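Local coordinates for periplasmic oligopeptide-binding protein (Burkholderia pseudomallei, PDB 3ZS6) that probably binds oligopeptides in the periplasm and hands them to an ABC transporter for uptake, at residues T155-K159 / D160-K164; P271-D275 / K276-E280; L306-K309 / G310-G313; E383-F387 / K388-K392. All coordinates share one frame; numbering follows the deposited sequence.

The four contacts follow one another along the chain, all within the family 5 solute-binding region. Interactions 1, 2 and 4 each lie where a loop or strand enters a helix: 159-165, 276-285 and 387-395. Interaction 3 is a turn in the loop between strand 301-302 and helix 327-340. Interactions 2, 3 and 4 all lie next to strands of one mixed sheet, which contains 260-266, 301-302 and 379-385, and their centres are 24 to 28 Å apart. The centre of interaction 1 lies about 45, 36 and 29 Å from those of interactions 2, 3 and 4. Interactions 3 and 4 fall on opposite sides of the chain's centre. In interaction 4, F387 and M391 reach the bound peptide.

Interaction 1: T155-K159 / D160-K164; sequences TPVNK and DAVAK
Two successive backbone bonds start the helix here: V162 N donates to N158 O at 3.1 Å, and A163 N donates to K159 O at 2.9 Å. Both link residues four apart, so the chain leaves the extended course of 155-158 and enters the first turn of helix 159-165. N158 stands at the N-cap, and its side chain supplies the capping bond. Its CG lies anti to the backbone N (chi1 -175°), which turns the amide along the start of the helix and lets OD1 accept from A161 N at 2.9 Å. That donor lies in the plane of the amide carbonyl, with an N-H...O angle of 151°. OD1 also rests 3.5 Å from A161 CB, while W74 packs against the N158 side chain. On either side of the cap residue in sequence, the side chains of V157 and V162 cross at about a right angle and bring methyl groups together. This pairing joins the residue before the cap to the fourth of the helix, the positions of a hydrophobic staple. The tight 3.4 Å between V157 CG1 and V162 CG2 is doubtful, because V157 was modelled in two conformers. Y87 of helix 82-93 touches both V162 and K159. The carboxylate of D160, in the first helical turn, probably interacts favourably with the helix dipole. The amide cap, probably helped by the apolar pair, is consistent with a well-defined start of helix 159-165.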
loop_
_atom_site.group_PDB
_atom_site.type_symbol
_atom_site.label_atom_id
_atom_site.label_comp_id
_atom_site.label_asym_id
_atom_site.label_seq_id
_atom_site.Cartn_x
_atom_site.Cartn_y
_atom_site.Cartn_z
ATOM N N THR A 155 -13.812 4.164 3.390
ATOM C CA THR A 155 -14.932 4.787 2.684
ATOM C C THR A 155 -16.269 4.139 3.066
ATOM O O THR A 155 -16.310 2.989 3.521
ATOM C CB THR A 155 -14.765 4.754 1.151
ATOM O OG1 THR A 155 -14.657 3.397 0.698
ATOM C CG2 THR A 155 -13.524 5.541 0.732
ATOM N N PRO A 156 -17.374 4.878 2.882
ATOM C CA PRO A 156 -18.672 4.332 3.287
ATOM C C PRO A 156 -19.173 3.322 2.272
ATOM O O PRO A 156 -18.726 3.318 1.123
ATOM C CB PRO A 156 -19.582 5.566 3.316
ATOM C CG PRO A 156 -18.976 6.502 2.310
ATOM C CD PRO A 156 -17.479 6.249 2.343
ATOM N N VAL A 157 -20.073 2.456 2.722
ATOM C CA VAL A 157 -20.712 1.463 1.871
ATOM C C VAL A 157 -22.227 1.521 2.042
ATOM O O VAL A 157 -22.718 1.758 3.142
ATOM C CB VAL A 157 -20.226 0.050 2.220
ATOM C CG1 VAL A 157 -20.978 -0.982 1.408
ATOM C CG2 VAL A 157 -18.724 -0.052 1.983
ATOM N N ASN A 158 -22.956 1.299 0.955
ATOM C CA ASN A 158 -24.411 1.390 0.955
ATOM C C ASN A 158 -25.062 0.079 1.382
ATOM O O ASN A 158 -25.127 -0.878 0.609
ATOM C CB ASN A 158 -24.903 1.823 -0.435
ATOM C CG ASN A 158 -26.408 2.062 -0.484
ATOM O OD1 ASN A 158 -27.197 1.119 -0.496
ATOM N ND2 ASN A 158 -26.805 3.328 -0.543
ATOM N N LYS A 159 -25.538 0.045 2.622
ATOM C CA LYS A 159 -26.095 -1.169 3.216
ATOM C C LYS A 159 -27.149 -1.841 2.328
ATOM O O LYS A 159 -27.135 -3.058 2.141
ATOM C CB LYS A 159 -26.686 -0.842 4.594
ATOM C CG LYS A 159 -27.535 -1.942 5.210
ATOM C CD LYS A 159 -28.378 -1.392 6.360
ATOM C CE LYS A 159 -29.404 -2.408 6.835
ATOM N NZ LYS A 159 -30.421 -1.798 7.746
ATOM N N ASP A 160 -28.067 -1.048 1.787
ATOM C CA ASP A 160 -29.131 -1.595 0.959
ATOM C C ASP A 160 -28.569 -2.312 -0.264
ATOM O O ASP A 160 -29.030 -3.400 -0.628
ATOM C CB ASP A 160 -30.101 -0.496 0.520
ATOM C CG ASP A 160 -30.986 -0.005 1.658
ATOM O OD1 ASP A 160 -31.089 -0.711 2.687
ATOM O OD2 ASP A 160 -31.584 1.083 1.513
ATOM N N ALA A 161 -27.574 -1.701 -0.900
ATOM C CA ALA A 161 -26.990 -2.271 -2.106
ATOM C C ALA A 161 -26.323 -3.612 -1.813
ATOM O O ALA A 161 -26.479 -4.575 -2.568
ATOM C CB ALA A 161 -26.002 -1.301 -2.728
ATOM N N VAL A 162 -25.583 -3.671 -0.710
ATOM C CA VAL A 162 -24.922 -4.904 -0.309
ATOM C C VAL A 162 -25.954 -5.960 0.056
ATOM O O VAL A 162 -25.797 -7.139 -0.258
ATOM C CB VAL A 162 -23.979 -4.666 0.883
ATOM C CG1 VAL A 162 -23.385 -5.983 1.372
ATOM C CG2 VAL A 162 -22.876 -3.701 0.479
ATOM N N ALA A 163 -27.022 -5.522 0.711
ATOM C CA ALA A 163 -28.070 -6.431 1.145
ATOM C C ALA A 163 -28.781 -7.026 -0.061
ATOM O O ALA A 163 -29.039 -8.230 -0.110
ATOM C CB ALA A 163 -29.067 -5.705 2.056
ATOM N N LYS A 164 -29.084 -6.177 -1.036
ATOM C CA LYS A 164 -29.834 -6.609 -2.211
ATOM C C LYS A 164 -29.020 -7.501 -3.148
ATOM O O LYS A 164 -29.563 -8.442 -3.725
ATOM C CB LYS A 164 -30.377 -5.397 -2.976
ATOM C CG LYS A 164 -31.391 -5.726 -4.068
ATOM C CD LYS A 164 -31.998 -4.441 -4.638
ATOM C CE LYS A 164 -33.393 -4.659 -5.233
ATOM N NZ LYS A 164 -33.353 -5.263 -6.594
#

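Interaction 2: P271-D275 / K276-E280; sequences PALKD and KRVRE
D275 and R277 form a side-on salt bridge in which two nitrogens of the arginine each meet one carboxylate oxygen. R277 NE reaches D275 OD1 at 3.1 Å in a nearly straight bond (176°), on the syn lone pair and in the guanidinium plane. R277 NH2 reaches D275 OD2 at 2.7 Å, somewhat out of both planes. The two flat groups are close to coplanar, 29° apart. A bend at chi3 of R277 folds the guanidinium back to the aspartate only two residues earlier. OD1 has a second donor, R277 N at 2.8 Å, which comes from the anti side and tilted out of the carboxylate plane; with D275 at the N-cap, this is the capping bond. One oxygen is therefore shared by the backbone and side chain of R277, which restricts rotation of the carboxylate. Beyond this pair, R279 NH1 donates to L273 O at 2.7 Å in the carbonyl plane, and the backbone R279 N makes a longer bond of 3.3 Å to D275 O. The R279 guanidinium lies with one face against K276 CA, and its NH2 binds the D466 carbonyl. Further out, D270 OD1 accepts from A272 N and L273 N, and D275 N bonds to A272 O. The whole is a type I beta turn, A272 to D275, that runs directly into the aspartate-capped start of helix 276-285.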
loop_
_atom_site.group_PDB
_atom_site.type_symbol
_atom_site.label_atom_id
_atom_site.label_comp_id
_atom_site.label_asym_id
_atom_site.label_seq_id
_atom_site.Cartn_x
_atom_site.Cartn_y
_atom_site.Cartn_z
ATOM N N PRO A 271 10.497 -24.332 7.651
ATOM C CA PRO A 271 11.414 -25.109 8.497
ATOM C C PRO A 271 12.847 -24.560 8.500
ATOM O O PRO A 271 13.543 -24.731 9.489
ATOM C CB PRO A 271 11.367 -26.504 7.867
ATOM C CG PRO A 271 10.021 -26.569 7.219
ATOM C CD PRO A 271 9.779 -25.185 6.686
ATOM N N ALA A 272 13.274 -23.907 7.423
ATOM C CA ALA A 272 14.592 -23.271 7.399
ATOM C C ALA A 272 14.498 -21.761 7.662
ATOM O O ALA A 272 15.303 -21.196 8.412
ATOM C CB ALA A 272 15.287 -23.537 6.070
ATOM N N LEU A 273 13.512 -21.112 7.051
ATOM C CA LEU A 273 13.375 -19.660 7.177
ATOM C C LEU A 273 12.912 -19.241 8.566
ATOM O O LEU A 273 13.009 -18.073 8.933
ATOM C CB LEU A 273 12.445 -19.105 6.090
ATOM C CG LEU A 273 12.898 -19.320 4.642
ATOM C CD1 LEU A 273 11.817 -18.879 3.660
ATOM C CD2 LEU A 273 14.235 -18.617 4.341
ATOM N N LYS A 274 12.430 -20.200 9.352
ATOM C CA LYS A 274 12.073 -19.921 10.734
ATOM C C LYS A 274 13.311 -19.582 11.564
ATOM O O LYS A 274 13.203 -19.017 12.650
ATOM C CB LYS A 274 11.337 -21.110 11.361
ATOM C CG LYS A 274 12.222 -22.334 11.605
ATOM C CD LYS A 274 11.450 -23.407 12.366
ATOM C CE LYS A 274 12.346 -24.581 12.749
ATOM N NZ LYS A 274 11.636 -25.544 13.639
ATOM N N ASP A 275 14.489 -19.930 11.056
ATOM C CA ASP A 275 15.733 -19.641 11.769
ATOM C C ASP A 275 16.288 -18.279 11.350
ATOM O O ASP A 275 16.669 -18.076 10.198
ATOM C CB ASP A 275 16.770 -20.750 11.523
ATOM C CG ASP A 275 18.024 -20.590 12.384
ATOM O OD1 ASP A 275 18.418 -19.438 12.676
ATOM O OD2 ASP A 275 18.623 -21.621 12.765
ATOM N N LYS A 276 16.324 -17.353 12.299
ATOM C CA LYS A 276 16.808 -15.993 12.066
ATOM C C LYS A 276 18.182 -15.952 11.388
ATOM O O LYS A 276 18.470 -15.052 10.594
ATOM C CB LYS A 276 16.828 -15.240 13.406
ATOM C CG LYS A 276 17.741 -14.025 13.492
ATOM C CD LYS A 276 17.909 -13.611 14.956
ATOM C CE LYS A 276 18.668 -12.298 15.109
ATOM N NZ LYS A 276 20.039 -12.337 14.523
ATOM N N ARG A 277 19.033 -16.925 11.697
ATOM C CA ARG A 277 20.366 -16.975 11.101
ATOM C C ARG A 277 20.309 -17.203 9.588
ATOM O O ARG A 277 21.098 -16.628 8.836
ATOM C CB ARG A 277 21.223 -18.041 11.783
ATOM C CG ARG A 277 21.569 -17.705 13.238
ATOM C CD ARG A 277 22.121 -18.926 13.969
ATOM N NE ARG A 277 21.108 -19.974 14.074
ATOM C CZ ARG A 277 21.265 -21.100 14.763
ATOM N NH1 ARG A 277 22.406 -21.321 15.415
ATOM N NH2 ARG A 277 20.287 -22.001 14.796
ATOM N N VAL A 278 19.381 -18.043 9.144
ATOM C CA VAL A 278 19.190 -18.268 7.708
ATOM C C VAL A 278 18.666 -17.000 7.020
ATOM O O VAL A 278 19.186 -16.599 5.975
ATOM C CB VAL A 278 18.231 -19.457 7.429
ATOM C CG1 VAL A 278 17.967 -19.601 5.931
ATOM C CG2 VAL A 278 18.803 -20.761 8.001
ATOM N N ARG A 279 17.652 -16.365 7.613
ATOM C CA ARG A 279 17.063 -15.149 7.026
ATOM C C ARG A 279 18.107 -14.041 6.890
ATOM O O ARG A 279 18.206 -13.374 5.856
ATOM C CB ARG A 279 15.859 -14.651 7.855
ATOM C CG ARG A 279 14.748 -15.700 8.048
ATOM C CD ARG A 279 13.417 -15.087 8.532
ATOM N NE ARG A 279 13.522 -14.482 9.859
ATOM C CZ ARG A 279 13.220 -15.102 10.999
ATOM N NH1 ARG A 279 12.778 -16.360 10.992
ATOM N NH2 ARG A 279 13.357 -14.455 12.152
ATOM N N GLU A 280 18.887 -13.865 7.948
ATOM C CA GLU A 280 19.951 -12.878 7.999
ATOM C C GLU A 280 21.013 -13.132 6.926
ATOM O O GLU A 280 21.445 -12.207 6.232
ATOM C CB GLU A 280 20.595 -12.919 9.386
ATOM C CG GLU A 280 21.641 -11.857 9.633
ATOM C CD GLU A 280 22.202 -11.929 11.046
ATOM O OE1 GLU A 280 21.740 -12.788 11.832
ATOM O OE2 GLU A 280 23.093 -11.122 11.371
#

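Interaction 3: L306-K309 / G310-G313; sequences LMPK and GVKG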
loop_
_atom_site.group_PDB
_atom_site.type_symbol
_atom_site.label_atom_id
_atom_site.label_comp_id
_atom_site.label_asym_id
_atom_site.label_seq_id
_atom_site.Cartn_x
_atom_site.Cartn_y
_atom_site.Cartn_z
ATOM N N LEU A 306 12.343 -1.471 7.074
ATOM C CA LEU A 306 11.048 -1.109 6.493
ATOM C C LEU A 306 10.828 0.400 6.368
ATOM O O LEU A 306 10.088 0.845 5.494
ATOM C CB LEU A 306 9.901 -1.722 7.308
ATOM C CG LEU A 306 9.833 -3.252 7.400
ATOM C CD1 LEU A 306 8.702 -3.685 8.344
ATOM C CD2 LEU A 306 9.661 -3.877 6.017
ATOM N N MET A 307 11.449 1.179 7.253
ATOM C CA MET A 307 11.225 2.625 7.286
ATOM C C MET A 307 12.047 3.358 6.227
ATOM O O MET A 307 13.275 3.384 6.300
ATOM C CB MET A 307 11.566 3.210 8.670
ATOM C CG MET A 307 10.865 2.554 9.851
ATOM S SD MET A 307 9.081 2.827 9.869
ATOM C CE MET A 307 8.600 1.645 11.122
ATOM N N PRO A 308 11.371 3.979 5.249
ATOM C CA PRO A 308 12.098 4.803 4.274
ATOM C C PRO A 308 12.639 6.049 4.969
ATOM O O PRO A 308 11.994 6.554 5.887
ATOM C CB PRO A 308 11.017 5.205 3.257
ATOM C CG PRO A 308 9.805 4.367 3.578
ATOM C CD PRO A 308 9.918 3.993 5.027
ATOM N N LYS A 309 13.810 6.529 4.567
ATOM C CA LYS A 309 14.313 7.771 5.133
ATOM C C LYS A 309 13.281 8.867 4.871
ATOM O O LYS A 309 12.776 8.994 3.755
ATOM C CB LYS A 309 15.662 8.144 4.517
ATOM C CG LYS A 309 16.233 9.458 5.034
ATOM C CD LYS A 309 17.476 9.883 4.262
ATOM C CE LYS A 309 18.629 8.911 4.463
ATOM N NZ LYS A 309 19.889 9.419 3.842
ATOM N N GLY A 310 12.943 9.635 5.900
ATOM C CA GLY A 310 11.997 10.724 5.734
ATOM C C GLY A 310 10.614 10.499 6.326
ATOM O O GLY A 310 9.863 11.452 6.522
ATOM N N VAL A 311 10.263 9.248 6.606
ATOM C CA VAL A 311 8.956 8.970 7.183
ATOM C C VAL A 311 8.871 9.502 8.617
ATOM O O VAL A 311 9.789 9.315 9.411
ATOM C CB VAL A 311 8.631 7.466 7.160
ATOM C CG1 VAL A 311 9.489 6.711 8.189
ATOM C CG2 VAL A 311 7.148 7.242 7.412
ATOM N N LYS A 312 7.769 10.171 8.940
ATOM C CA LYS A 312 7.566 10.711 10.280
ATOM C C LYS A 312 7.432 9.610 11.340
ATOM O O LYS A 312 6.957 8.514 11.056
ATOM C CB LYS A 312 6.321 11.597 10.309
ATOM C CG LYS A 312 6.396 12.823 9.422
ATOM C CD LYS A 312 5.055 13.530 9.398
ATOM C CE LYS A 312 5.011 14.616 8.324
ATOM N NZ LYS A 312 5.920 15.757 8.618
ATOM N N GLY A 313 7.842 9.910 12.566
ATOM C CA GLY A 313 7.666 8.974 13.665
ATOM C C GLY A 313 8.869 8.119 14.047
ATOM O O GLY A 313 8.861 7.489 15.103
#
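G310 sits against the carbonyl of P308 and the backbone of K309, with phi at 107°. Such a positive phi is readily taken by glycine, which has no CB to meet the preceding carbonyl oxygen, and it lets the chain reverse within two residues. K309 fills the preceding corner of the turn; its CB leads away from 310-313, yet both CB and CG still lie 3.4 Å from G310 N. V311 closes the reversal, its N donating to P308 O at 3.3 Å. The bond is straight at hydrogen (169°), but the donor stands above the carbonyl plane and misses the lone-pair directions. The V311 side chain then turns back over the first half of the loop. Its CG1 occupies the crowded position between backbone N and carbonyl carbon (chi1 72°), and from there it touches M307 CB at 4.1 Å and P308 CD at 4.2 Å. The same methyl is 3.4 Å from P308 O, so it flanks the oxygen that accepts the turn bond. F416 of helix 414-417 packs on both M307 and P308, and N411 packs on V311. Past the turn, K312 N donates to N411 OD1, and G313 takes a second positive phi. The segment 308-311 is thus a type II beta turn, with proline first and glycine third, whose apolar flank faces helix 414-417 and whose K309-G310 corner is exposed.

Interaction 4: E383-F387 / K388-K392; sequences ENVEF and KVLMK
F387 meets M391 one turn on at the start of helix 387-395, which follows strand 379-385 in a beta-alpha-beta crossover to the parallel strand 401-407. E386 and K388 flank F387 in sequence, and these three residues make up most of the contact. An anti CG (chi1 -175°) swings the F387 ring out beside the helix, where it packs on the backbone of the bound peptide; M391 reaches an apolar side chain of the same ligand. The ring takes the methionine over one face: M391 CG lies 4.3 Å from the F387 ring centroid, 25° off the normal, in a CH-pi contact. M391 SD, modelled in two conformers of which this is one, approaches F387 CE2 more obliquely at 3.8 Å as a Met-aromatic contact. The backbone links the same two residues: M391 N donates to F387 O at 2.9 Å. E386 is the N-cap residue, and its carbonyl accepts a backbone bond from L390 N. V385 CG2, 3.7 Å from L390 CB, joins the positions of a hydrophobic staple. The side chains of E386 and K388 run side by side in the same direction, with E386 OE2 and K388 NZ 4.3 Å apart, beyond a salt bridge, though a weak attraction is probable. Between E386 and K388 sits a water: K388 N donates to it at 3.1 Å, and it lies 3.2 Å from E386 OE2, one of several acceptors competing for its protons.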
loop_
_atom_site.group_PDB
_atom_site.type_symbol
_atom_site.label_atom_id
_atom_site.label_comp_id
_atom_site.label_asym_id
_atom_site.label_seq_id
_atom_site.Cartn_x
_atom_site.Cartn_y
_atom_site.Cartn_z
ATOM N N GLU A 383 9.446 -18.367 -10.120
ATOM C CA GLU A 383 8.089 -18.704 -10.501
ATOM C C GLU A 383 7.295 -17.401 -10.570
ATOM O O GLU A 383 7.356 -16.581 -9.651
ATOM C CB GLU A 383 7.505 -19.680 -9.473
ATOM C CG GLU A 383 5.991 -19.734 -9.392
ATOM C CD GLU A 383 5.511 -20.726 -8.334
ATOM O OE1 GLU A 383 5.684 -21.947 -8.550
ATOM O OE2 GLU A 383 4.973 -20.283 -7.287
ATOM N N ASN A 384 6.582 -17.191 -11.675
ATOM C CA ASN A 384 5.821 -15.961 -11.852
ATOM C C ASN A 384 4.324 -16.234 -11.848
ATOM O O ASN A 384 3.869 -17.192 -12.462
ATOM C CB ASN A 384 6.244 -15.226 -13.132
ATOM C CG ASN A 384 5.885 -15.997 -14.407
ATOM O OD1 ASN A 384 6.435 -17.065 -14.675
ATOM N ND2 ASN A 384 4.972 -15.446 -15.196
ATOM N N VAL A 385 3.571 -15.404 -11.130
ATOM C CA VAL A 385 2.114 -15.521 -11.090
ATOM C C VAL A 385 1.450 -14.158 -11.215
ATOM O O VAL A 385 2.110 -13.117 -11.095
ATOM C CB VAL A 385 1.623 -16.149 -9.766
ATOM C CG1 VAL A 385 2.186 -17.551 -9.589
ATOM C CG2 VAL A 385 1.990 -15.251 -8.586
ATOM N N GLU A 386 0.138 -14.171 -11.443
ATOM C CA GLU A 386 -0.660 -12.952 -11.422
ATOM C C GLU A 386 -0.621 -12.329 -10.021
ATOM O O GLU A 386 -0.580 -13.041 -9.010
ATOM C CB GLU A 386 -2.112 -13.250 -11.819
ATOM C CG GLU A 386 -3.024 -12.047 -11.700
ATOM C CD GLU A 386 -4.443 -12.330 -12.174
ATOM O OE1 GLU A 386 -4.791 -13.520 -12.347
ATOM O OE2 GLU A 386 -5.203 -11.355 -12.379
ATOM N N PHE A 387 -0.644 -11.001 -9.959
ATOM C CA PHE A 387 -0.538 -10.303 -8.675
ATOM C C PHE A 387 -1.604 -10.704 -7.650
ATOM O O PHE A 387 -1.292 -10.871 -6.472
ATOM C CB PHE A 387 -0.551 -8.783 -8.876
ATOM C CG PHE A 387 -0.333 -8.006 -7.607
ATOM C CD1 PHE A 387 0.864 -8.118 -6.904
ATOM C CD2 PHE A 387 -1.321 -7.165 -7.115
ATOM C CE1 PHE A 387 1.073 -7.394 -5.726
ATOM C CE2 PHE A 387 -1.124 -6.443 -5.940
ATOM C CZ PHE A 387 0.072 -6.557 -5.245
ATOM N N LYS A 388 -2.856 -10.845 -8.089
ATOM C CA LYS A 388 -3.943 -11.245 -7.188
ATOM C C LYS A 388 -3.653 -12.588 -6.541
ATOM O O LYS A 388 -3.962 -12.806 -5.372
ATOM C CB LYS A 388 -5.275 -11.344 -7.942
ATOM C CG LYS A 388 -6.033 -10.036 -8.059
ATOM C CD LYS A 388 -7.049 -10.095 -9.195
ATOM C CE LYS A 388 -7.955 -11.311 -9.077
ATOM N NZ LYS A 388 -8.935 -11.380 -10.206
ATOM N N VAL A 389 -3.093 -13.498 -7.330
ATOM C CA VAL A 389 -2.730 -14.821 -6.842
ATOM C C VAL A 389 -1.566 -14.715 -5.859
ATOM O O VAL A 389 -1.562 -15.352 -4.807
ATOM C CB VAL A 389 -2.361 -15.759 -8.011
ATOM C CG1 VAL A 389 -1.635 -17.018 -7.505
ATOM C CG2 VAL A 389 -3.613 -16.125 -8.800
ATOM N N LEU A 390 -0.576 -13.904 -6.209
ATOM C CA LEU A 390 0.568 -13.703 -5.329
ATOM C C LEU A 390 0.088 -13.214 -3.969
ATOM O O LEU A 390 0.513 -13.733 -2.941
ATOM C CB LEU A 390 1.548 -12.694 -5.931
ATOM C CG LEU A 390 2.805 -12.441 -5.083
ATOM C CD1 LEU A 390 3.556 -13.753 -4.865
ATOM C CD2 LEU A 390 3.697 -11.401 -5.746
ATOM N N MET A 391 -0.797 -12.214 -3.964
ATOM C CA MET A 391 -1.308 -11.680 -2.706
ATOM C C MET A 391 -1.934 -12.774 -1.847
ATOM O O MET A 391 -1.652 -12.858 -0.649
ATOM C CB MET A 391 -2.309 -10.540 -2.927
ATOM C CG MET A 391 -1.680 -9.148 -2.913
ATOM S SD MET A 391 -2.879 -7.788 -2.870
ATOM C CE MET A 391 -4.080 -8.357 -4.069
ATOM N N LYS A 392 -2.770 -13.611 -2.457
ATOM C CA LYS A 392 -3.413 -14.707 -1.741
ATOM C C LYS A 392 -2.385 -15.709 -1.235
ATOM O O LYS A 392 -2.454 -16.167 -0.094
ATOM C CB LYS A 392 -4.442 -15.408 -2.634
ATOM C CG LYS A 392 -5.632 -14.536 -2.991
ATOM C CD LYS A 392 -6.635 -15.278 -3.870
ATOM C CE LYS A 392 -7.810 -14.385 -4.250
ATOM N NZ LYS A 392 -8.822 -15.116 -5.062
HETATM O O HOH W 1 -3.931 -9.180 -10.408
#